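Long-range contact in NAD-dependent epimerase/dehydratase (Bacteroides thetaiotaomicron, PDB 3DHN), which probably binds NAD or NADP and acts as an oxidoreductase or epimerase, though its substrate is not established: residues Lys151-Ala163 with Glu204-Gly218. Sequence-based numbering, arbitrary orientation.
Sequences KEKEIDWVFFSPA and ELEHPKHHQERFTIG
Phe160 and Phe215 lie in an offset stack, ring centroids 4.0 Å apart and planes only 8° from parallel. Val158 CG1 comes in at the edge of the Phe215 ring, 3.4 Å from CE1, while Ile217 CG2 lies 3.9 Å from Phe160 CZ. The other face of Phe215 is covered by the His210 ring, which makes the phenylalanine the middle layer of three. Its CG sits between the backbone N and the carbonyl carbon (chi1 75°), swinging the ring over to Phe160.

Val158, Phe160 and Phe215 share one face of two parallel strands, whose backbones are joined by bonds such as Phe159 N to Glu213 O and Phe215 N to Phe159 O. On the other face the Phe159 ring takes Arg214 CG at its edge. The arginine, bent at chi2 and chi3, gives NH1 to Ser161 OG at 2.9 Å, in the guanidinium plane; the same hydroxyl also hydrogen-bonds to Gly112 O, and Asp180 forms a salt bridge with the arginine NE. Thr216 OG1 donates to Ser161 O.

Toward the start of the strands, the Trp157 indole lies flat against the backbone of Gln212 and Glu213, with Gln212 CA 3.7 Å above its five-membered ring, and NE1 donates to Glu152 O. A leucine at Trp157 would probably leave Glu152 O without this donor and uncover the turn at Gln212. At the polar edge Asp156 uses both oxygens: OD1 accepts from Gln212 N, and OD2 takes a nearly straight bond (170°) from His211 ND1, 2.9 Å away. Arg106 forms salt bridges with both Asp156 and Glu204.

Within the Rossmann-like sheet, strand 156-161 runs between 106-110 and 213-218; helix 194-206 covers the Phe160 face, and helix 135-149 packs on Trp157 and Phe159.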
ATOM      1  N   LYS A 151      16.652   4.598  -1.051  1.00 36.16           N
ATOM      2  CA  LYS A 151      17.960   4.224  -1.581  1.00 37.36           C
ATOM      3  C   LYS A 151      17.897   3.032  -2.528  1.00 35.44           C
ATOM      4  O   LYS A 151      18.906   2.652  -3.112  1.00 37.32           O
ATOM      5  CB  LYS A 151      18.919   3.912  -0.433  1.00 38.24           C
ATOM      6  CG  LYS A 151      19.255   5.121   0.423  1.00 43.24           C
ATOM      7  CD  LYS A 151      20.042   4.711   1.654  1.00 50.24           C
ATOM      8  CE  LYS A 151      19.992   5.792   2.715  1.00 52.03           C
ATOM      9  NZ  LYS A 151      19.993   5.175   4.065  1.00 56.26           N
ATOM     10  N   GLU A 152      16.714   2.446  -2.674  1.00 32.80           N
ATOM     11  CA  GLU A 152      16.515   1.288  -3.537  1.00 31.86           C
ATOM     12  C   GLU A 152      16.479   1.650  -5.023  1.00 32.11           C
ATOM     13  O   GLU A 152      15.713   2.523  -5.443  1.00 29.26           O
ATOM     14  CB  GLU A 152      15.211   0.594  -3.147  1.00 32.13           C
ATOM     15  CG  GLU A 152      14.848  -0.615  -3.989  1.00 34.52           C
ATOM     16  CD  GLU A 152      15.814  -1.768  -3.797  1.00 41.30           C
ATOM     17  OE1 GLU A 152      16.905  -1.745  -4.408  1.00 39.54           O
ATOM     18  OE2 GLU A 152      15.481  -2.690  -3.021  1.00 43.37           O
ATOM     19  N   LYS A 153      17.289   0.966  -5.824  1.00 31.35           N
ATOM     20  CA  LYS A 153      17.327   1.236  -7.256  1.00 30.86           C
ATOM     21  C   LYS A 153      17.215  -0.042  -8.075  1.00 31.78           C
ATOM     22  O   LYS A 153      17.156   0.007  -9.301  1.00 29.34           O
ATOM     23  CB  LYS A 153      18.629   1.951  -7.640  1.00 31.30           C
ATOM     24  CG  LYS A 153      18.757   3.376  -7.122  1.00 33.43           C
ATOM     25  CD  LYS A 153      19.830   4.134  -7.885  1.00 40.11           C
ATOM     26  CE  LYS A 153      19.900   5.589  -7.454  1.00 41.27           C
ATOM     27  NZ  LYS A 153      20.338   5.739  -6.037  1.00 47.85           N
ATOM     28  N   GLU A 154      17.170  -1.185  -7.400  1.00 31.81           N
ATOM     29  CA  GLU A 154      17.108  -2.453  -8.108  1.00 32.60           C
ATOM     30  C   GLU A 154      15.719  -2.996  -8.402  1.00 32.09           C
ATOM     31  O   GLU A 154      15.563  -4.160  -8.741  1.00 32.59           O
ATOM     32  CB  GLU A 154      17.960  -3.490  -7.365  1.00 33.13           C
ATOM     33  CG  GLU A 154      19.392  -2.995  -7.119  1.00 39.63           C
ATOM     34  CD  GLU A 154      20.334  -4.080  -6.631  1.00 45.64           C
ATOM     35  OE1 GLU A 154      20.815  -4.879  -7.463  1.00 48.99           O
ATOM     36  OE2 GLU A 154      20.591  -4.140  -5.411  1.00 48.58           O
ATOM     37  N   ILE A 155      14.707  -2.142  -8.273  1.00 31.25           N
ATOM     38  CA  ILE A 155      13.336  -2.520  -8.589  1.00 29.57           C
ATOM     39  C   ILE A 155      12.520  -1.248  -8.784  1.00 29.18           C
ATOM     40  O   ILE A 155      12.877  -0.194  -8.259  1.00 28.98           O
ATOM     41  CB  ILE A 155      12.691  -3.372  -7.459  1.00 30.57           C
ATOM     42  CG1 ILE A 155      11.362  -3.959  -7.946  1.00 29.42           C
ATOM     43  CG2 ILE A 155      12.463  -2.516  -6.210  1.00 30.41           C
ATOM     44  CD1 ILE A 155      10.767  -4.984  -6.994  1.00 28.79           C
ATOM     45  N   ASP A 156      11.446  -1.323  -9.561  1.00 29.93           N
ATOM     46  CA  ASP A 156      10.607  -0.143  -9.749  1.00 31.20           C
ATOM     47  C   ASP A 156       9.533  -0.160  -8.666  1.00 30.31           C
ATOM     48  O   ASP A 156       8.499  -0.812  -8.804  1.00 30.72           O
ATOM     49  CB  ASP A 156       9.968  -0.130 -11.143  1.00 31.81           C
ATOM     50  CG  ASP A 156       9.033   1.052 -11.339  1.00 35.42           C
ATOM     51  OD1 ASP A 156       9.112   2.015 -10.540  1.00 38.62           O
ATOM     52  OD2 ASP A 156       8.223   1.030 -12.293  1.00 35.87           O
ATOM     53  N   TRP A 157       9.801   0.547  -7.571  1.00 29.58           N
ATOM     54  CA  TRP A 157       8.880   0.604  -6.441  1.00 27.23           C
ATOM     55  C   TRP A 157       8.041   1.868  -6.418  1.00 26.65           C
ATOM     56  O   TRP A 157       8.418   2.896  -6.976  1.00 25.51           O
ATOM     57  CB  TRP A 157       9.650   0.513  -5.118  1.00 26.28           C
ATOM     58  CG  TRP A 157      10.657   1.628  -4.919  1.00 25.93           C
ATOM     59  CD1 TRP A 157      11.943   1.658  -5.369  1.00 23.35           C
ATOM     60  CD2 TRP A 157      10.440   2.879  -4.247  1.00 25.73           C
ATOM     61  NE1 TRP A 157      12.544   2.849  -5.021  1.00 27.35           N
ATOM     62  CE2 TRP A 157      11.643   3.615  -4.332  1.00 27.46           C
ATOM     63  CE3 TRP A 157       9.345   3.449  -3.586  1.00 28.81           C
ATOM     64  CZ2 TRP A 157      11.784   4.891  -3.779  1.00 28.92           C
ATOM     65  CZ3 TRP A 157       9.483   4.723  -3.037  1.00 24.94           C
ATOM     66  CH2 TRP A 157      10.695   5.428  -3.137  1.00 26.39           C
ATOM     67  N   VAL A 158       6.899   1.780  -5.748  1.00 25.29           N
ATOM     68  CA  VAL A 158       5.990   2.908  -5.591  1.00 25.47           C
ATOM     69  C   VAL A 158       5.401   2.780  -4.188  1.00 24.48           C
ATOM     70  O   VAL A 158       4.837   1.739  -3.832  1.00 25.21           O
ATOM     71  CB  VAL A 158       4.842   2.874  -6.634  1.00 24.01           C
ATOM     72  CG1 VAL A 158       3.909   4.048  -6.418  1.00 25.35           C
ATOM     73  CG2 VAL A 158       5.404   2.936  -8.044  1.00 28.92           C
ATOM     74  N   PHE A 159       5.564   3.826  -3.385  1.00 23.68           N
ATOM     75  CA  PHE A 159       5.051   3.868  -2.013  1.00 24.13           C
ATOM     76  C   PHE A 159       3.830   4.794  -2.077  1.00 23.15           C
ATOM     77  O   PHE A 159       3.967   5.989  -2.354  1.00 22.84           O
ATOM     78  CB  PHE A 159       6.135   4.454  -1.094  1.00 24.17           C
ATOM     79  CG  PHE A 159       5.841   4.346   0.376  1.00 26.29           C
ATOM     80  CD1 PHE A 159       5.840   3.106   1.016  1.00 27.32           C
ATOM     81  CD2 PHE A 159       5.658   5.498   1.145  1.00 27.23           C
ATOM     82  CE1 PHE A 159       5.670   3.015   2.411  1.00 27.90           C
ATOM     83  CE2 PHE A 159       5.486   5.426   2.529  1.00 26.71           C
ATOM     84  CZ  PHE A 159       5.493   4.178   3.169  1.00 26.44           C
ATOM     85  N   PHE A 160       2.639   4.256  -1.823  1.00 24.03           N
ATOM     86  CA  PHE A 160       1.417   5.060  -1.905  1.00 24.60           C
ATOM     87  C   PHE A 160       0.898   5.511  -0.533  1.00 24.05           C
ATOM     88  O   PHE A 160       0.247   4.752   0.188  1.00 23.36           O
ATOM     89  CB  PHE A 160       0.351   4.253  -2.672  1.00 25.09           C
ATOM     90  CG  PHE A 160      -0.870   5.049  -3.092  1.00 25.95           C
ATOM     91  CD1 PHE A 160      -0.855   6.440  -3.114  1.00 27.98           C
ATOM     92  CD2 PHE A 160      -2.037   4.385  -3.493  1.00 24.48           C
ATOM     93  CE1 PHE A 160      -1.985   7.164  -3.521  1.00 29.01           C
ATOM     94  CE2 PHE A 160      -3.167   5.095  -3.903  1.00 22.90           C
ATOM     95  CZ  PHE A 160      -3.143   6.488  -3.918  1.00 26.11           C
ATOM     96  N   SER A 161       1.210   6.755  -0.180  1.00 23.93           N
ATOM     97  CA  SER A 161       0.791   7.341   1.099  1.00 25.79           C
ATOM     98  C   SER A 161      -0.672   7.768   1.086  1.00 26.36           C
ATOM     99  O   SER A 161      -1.044   8.693   0.360  1.00 26.92           O
ATOM    100  CB  SER A 161       1.632   8.587   1.432  1.00 25.84           C
ATOM    101  OG  SER A 161       2.972   8.285   1.790  1.00 24.31           O
ATOM    102  N   PRO A 162      -1.526   7.110   1.889  1.00 27.37           N
ATOM    103  CA  PRO A 162      -2.946   7.484   1.932  1.00 27.59           C
ATOM    104  C   PRO A 162      -3.096   8.796   2.699  1.00 27.99           C
ATOM    105  O   PRO A 162      -2.118   9.308   3.240  1.00 25.81           O
ATOM    106  CB  PRO A 162      -3.582   6.331   2.707  1.00 29.47           C
ATOM    107  CG  PRO A 162      -2.464   5.908   3.643  1.00 30.18           C
ATOM    108  CD  PRO A 162      -1.265   5.924   2.725  1.00 26.24           C
ATOM    109  N   ALA A 163      -4.313   9.330   2.756  1.00 27.59           N
ATOM    110  CA  ALA A 163      -4.583  10.557   3.505  1.00 29.38           C
ATOM    111  C   ALA A 163      -4.489  10.218   4.998  1.00 30.27           C
ATOM    112  O   ALA A 163      -4.603   9.052   5.375  1.00 29.44           O
ATOM    113  CB  ALA A 163      -5.985  11.086   3.176  1.00 27.17           C
ATOM    114  N   GLU A 204      -2.689   2.906 -10.921  1.00 29.11           N
ATOM    115  CA  GLU A 204      -1.230   3.016 -11.022  1.00 29.01           C
ATOM    116  C   GLU A 204      -0.641   1.701 -11.528  1.00 29.60           C
ATOM    117  O   GLU A 204       0.349   1.682 -12.256  1.00 28.83           O
ATOM    118  CB  GLU A 204      -0.632   3.383  -9.653  1.00 28.43           C
ATOM    119  CG  GLU A 204       0.893   3.513  -9.614  1.00 29.59           C
ATOM    120  CD  GLU A 204       1.455   4.482 -10.651  1.00 30.00           C
ATOM    121  OE1 GLU A 204       0.785   5.485 -10.971  1.00 31.57           O
ATOM    122  OE2 GLU A 204       2.582   4.250 -11.136  1.00 29.28           O
ATOM    123  N   LEU A 205      -1.268   0.601 -11.139  1.00 31.63           N
ATOM    124  CA  LEU A 205      -0.842  -0.724 -11.562  1.00 33.08           C
ATOM    125  C   LEU A 205      -1.125  -0.924 -13.055  1.00 33.90           C
ATOM    126  O   LEU A 205      -0.265  -1.382 -13.810  1.00 34.23           O
ATOM    127  CB  LEU A 205      -1.598  -1.782 -10.766  1.00 33.34           C
ATOM    128  CG  LEU A 205      -1.461  -3.231 -11.249  1.00 32.88           C
ATOM    129  CD1 LEU A 205      -0.117  -3.797 -10.817  1.00 31.77           C
ATOM    130  CD2 LEU A 205      -2.598  -4.057 -10.679  1.00 31.00           C
ATOM    131  N   GLU A 206      -2.335  -0.570 -13.475  1.00 34.46           N
ATOM    132  CA  GLU A 206      -2.750  -0.731 -14.862  1.00 37.36           C
ATOM    133  C   GLU A 206      -2.098   0.264 -15.836  1.00 37.21           C
ATOM    134  O   GLU A 206      -1.709  -0.115 -16.939  1.00 36.94           O
ATOM    135  CB  GLU A 206      -4.276  -0.635 -14.947  1.00 38.24           C
ATOM    136  CG  GLU A 206      -4.865  -0.937 -16.316  1.00 45.96           C
ATOM    137  CD  GLU A 206      -6.388  -0.905 -16.306  1.00 52.05           C
ATOM    138  OE1 GLU A 206      -7.013  -1.881 -15.835  1.00 56.98           O
ATOM    139  OE2 GLU A 206      -6.960   0.107 -16.760  1.00 56.92           O
ATOM    140  N   HIS A 207      -1.997   1.528 -15.435  1.00 37.27           N
ATOM    141  CA  HIS A 207      -1.379   2.562 -16.270  1.00 38.57           C
ATOM    142  C   HIS A 207      -0.342   3.334 -15.458  1.00 37.63           C
ATOM    143  O   HIS A 207      -0.623   4.402 -14.919  1.00 37.57           O
ATOM    144  CB  HIS A 207      -2.434   3.538 -16.792  1.00 39.73           C
ATOM    145  CG  HIS A 207      -3.423   2.917 -17.726  1.00 43.36           C
ATOM    146  ND1 HIS A 207      -3.042   2.188 -18.834  1.00 49.26           N
ATOM    147  CD2 HIS A 207      -4.777   2.922 -17.726  1.00 47.04           C
ATOM    148  CE1 HIS A 207      -4.120   1.773 -19.476  1.00 51.37           C
ATOM    149  NE2 HIS A 207      -5.185   2.205 -18.824  1.00 51.56           N
ATOM    150  N   PRO A 208       0.879   2.798 -15.365  1.00 38.11           N
ATOM    151  CA  PRO A 208       1.979   3.412 -14.614  1.00 38.17           C
ATOM    152  C   PRO A 208       2.290   4.881 -14.906  1.00 37.51           C
ATOM    153  O   PRO A 208       2.521   5.267 -16.054  1.00 38.28           O
ATOM    154  CB  PRO A 208       3.162   2.505 -14.939  1.00 38.07           C
ATOM    155  CG  PRO A 208       2.516   1.171 -15.122  1.00 38.60           C
ATOM    156  CD  PRO A 208       1.297   1.507 -15.942  1.00 37.51           C
ATOM    157  N   LYS A 209       2.296   5.685 -13.844  1.00 36.06           N
ATOM    158  CA  LYS A 209       2.603   7.108 -13.927  1.00 35.11           C
ATOM    159  C   LYS A 209       3.752   7.437 -12.972  1.00 33.06           C
ATOM    160  O   LYS A 209       4.362   8.501 -13.068  1.00 31.46           O
ATOM    161  CB  LYS A 209       1.389   7.962 -13.546  1.00 35.83           C
ATOM    162  CG  LYS A 209       0.243   7.922 -14.541  1.00 41.74           C
ATOM    163  CD  LYS A 209       0.691   8.430 -15.895  1.00 48.05           C
ATOM    164  CE  LYS A 209      -0.378   8.212 -16.955  1.00 53.40           C
ATOM    165  NZ  LYS A 209       0.120   8.597 -18.309  1.00 57.07           N
ATOM    166  N   HIS A 210       4.037   6.525 -12.045  1.00 30.62           N
ATOM    167  CA  HIS A 210       5.096   6.744 -11.069  1.00 29.77           C
ATOM    168  C   HIS A 210       6.159   5.649 -11.058  1.00 28.17           C
ATOM    169  O   HIS A 210       5.858   4.470 -11.271  1.00 28.28           O
ATOM    170  CB  HIS A 210       4.496   6.888  -9.665  1.00 29.90           C
ATOM    171  CG  HIS A 210       3.610   8.083  -9.512  1.00 27.40           C
ATOM    172  ND1 HIS A 210       2.238   8.019  -9.634  1.00 29.73           N
ATOM    173  CD2 HIS A 210       3.905   9.381  -9.268  1.00 26.59           C
ATOM    174  CE1 HIS A 210       1.727   9.226  -9.470  1.00 28.50           C
ATOM    175  NE2 HIS A 210       2.718  10.071  -9.247  1.00 29.76           N
ATOM    176  N   HIS A 211       7.400   6.055 -10.798  1.00 26.61           N
ATOM    177  CA  HIS A 211       8.526   5.123 -10.759  1.00 26.07           C
ATOM    178  C   HIS A 211       9.525   5.443  -9.658  1.00 24.77           C
ATOM    179  O   HIS A 211      10.041   6.558  -9.577  1.00 22.98           O
ATOM    180  CB  HIS A 211       9.252   5.130 -12.110  1.00 25.92           C
ATOM    181  CG  HIS A 211       8.347   4.877 -13.272  1.00 27.56           C
ATOM    182  ND1 HIS A 211       7.848   3.626 -13.566  1.00 30.67           N
ATOM    183  CD2 HIS A 211       7.801   5.724 -14.177  1.00 32.15           C
ATOM    184  CE1 HIS A 211       7.032   3.711 -14.601  1.00 30.11           C
ATOM    185  NE2 HIS A 211       6.986   4.974 -14.991  1.00 33.42           N
ATOM    186  N   GLN A 212       9.807   4.448  -8.824  1.00 23.90           N
ATOM    187  CA  GLN A 212      10.763   4.597  -7.730  1.00 25.98           C
ATOM    188  C   GLN A 212      10.488   5.874  -6.947  1.00 25.88           C
ATOM    189  O   GLN A 212      11.373   6.719  -6.781  1.00 29.34           O
ATOM    190  CB  GLN A 212      12.201   4.621  -8.278  1.00 25.19           C
ATOM    191  CG  GLN A 212      12.534   3.465  -9.231  1.00 27.74           C
ATOM    192  CD  GLN A 212      14.004   3.442  -9.660  1.00 29.91           C
ATOM    193  OE1 GLN A 212      14.736   2.501  -9.359  1.00 32.35           O
ATOM    194  NE2 GLN A 212      14.430   4.478 -10.364  1.00 29.40           N
ATOM    195  N   GLU A 213       9.257   6.018  -6.467  1.00 26.49           N
ATOM    196  CA  GLU A 213       8.888   7.206  -5.705  1.00 25.81           C
ATOM    197  C   GLU A 213       7.582   7.045  -4.930  1.00 24.62           C
ATOM    198  O   GLU A 213       6.861   6.049  -5.069  1.00 22.97           O
ATOM    199  CB  GLU A 213       8.771   8.412  -6.643  1.00 27.07           C
ATOM    200  CG  GLU A 213       7.597   8.358  -7.614  1.00 31.42           C
ATOM    201  CD  GLU A 213       7.757   9.336  -8.775  1.00 35.99           C
ATOM    202  OE1 GLU A 213       8.108  10.505  -8.524  1.00 39.11           O
ATOM    203  OE2 GLU A 213       7.530   8.934  -9.935  1.00 39.67           O
ATOM    204  N   ARG A 214       7.281   8.043  -4.115  1.00 25.16           N
ATOM    205  CA  ARG A 214       6.059   8.045  -3.324  1.00 24.03           C
ATOM    206  C   ARG A 214       5.080   9.053  -3.909  1.00 24.52           C
ATOM    207  O   ARG A 214       5.496  10.062  -4.497  1.00 23.10           O
ATOM    208  CB  ARG A 214       6.387   8.437  -1.873  1.00 25.25           C
ATOM    209  CG  ARG A 214       5.178   8.577  -0.928  1.00 27.49           C
ATOM    210  CD  ARG A 214       4.623  10.004  -0.903  1.00 28.95           C
ATOM    211  NE  ARG A 214       5.539  10.953  -0.276  1.00 25.90           N
ATOM    212  CZ  ARG A 214       5.795  11.026   1.028  1.00 30.55           C
ATOM    213  NH1 ARG A 214       5.196  10.204   1.881  1.00 25.86           N
ATOM    214  NH2 ARG A 214       6.676  11.912   1.482  1.00 23.73           N
ATOM    215  N   PHE A 215       3.785   8.757  -3.793  1.00 22.06           N
ATOM    216  CA  PHE A 215       2.759   9.706  -4.204  1.00 23.38           C
ATOM    217  C   PHE A 215       1.637   9.602  -3.178  1.00 24.86           C
ATOM    218  O   PHE A 215       1.639   8.685  -2.340  1.00 24.55           O
ATOM    219  CB  PHE A 215       2.282   9.503  -5.667  1.00 22.89           C
ATOM    220  CG  PHE A 215       1.379   8.320  -5.895  1.00 27.17           C
ATOM    221  CD1 PHE A 215       1.875   7.020  -5.884  1.00 28.73           C
ATOM    222  CD2 PHE A 215       0.039   8.521  -6.222  1.00 29.31           C
ATOM    223  CE1 PHE A 215       1.048   5.939  -6.200  1.00 28.32           C
ATOM    224  CE2 PHE A 215      -0.789   7.451  -6.536  1.00 27.97           C
ATOM    225  CZ  PHE A 215      -0.282   6.156  -6.527  1.00 29.13           C
ATOM    226  N   THR A 216       0.700  10.550  -3.204  1.00 24.82           N
ATOM    227  CA  THR A 216      -0.361  10.564  -2.216  1.00 26.32           C
ATOM    228  C   THR A 216      -1.726  10.949  -2.778  1.00 26.93           C
ATOM    229  O   THR A 216      -1.858  11.302  -3.952  1.00 26.74           O
ATOM    230  CB  THR A 216       0.035  11.503  -1.038  1.00 26.86           C
ATOM    231  OG1 THR A 216      -0.903  11.367   0.038  1.00 30.70           O
ATOM    232  CG2 THR A 216       0.080  12.957  -1.510  1.00 29.47           C
ATOM    233  N   ILE A 217      -2.740  10.895  -1.922  1.00 26.18           N
ATOM    234  CA  ILE A 217      -4.105  11.165  -2.341  1.00 25.30           C
ATOM    235  C   ILE A 217      -4.908  11.836  -1.228  1.00 26.90           C
ATOM    236  O   ILE A 217      -4.536  11.763  -0.050  1.00 24.92           O
ATOM    237  CB  ILE A 217      -4.793   9.816  -2.729  1.00 26.56           C
ATOM    238  CG1 ILE A 217      -6.173  10.058  -3.331  1.00 27.28           C
ATOM    239  CG2 ILE A 217      -4.924   8.917  -1.483  1.00 27.79           C
ATOM    240  CD1 ILE A 217      -6.811   8.795  -3.912  1.00 24.18           C
ATOM    241  N   GLY A 218      -6.013  12.476  -1.604  1.00 27.22           N
ATOM    242  CA  GLY A 218      -6.863  13.131  -0.622  1.00 28.65           C
ATOM    243  C   GLY A 218      -8.046  13.834  -1.257  1.00 29.06           C
ATOM    244  O   GLY A 218      -7.975  14.234  -2.415  1.00 30.17           O
TER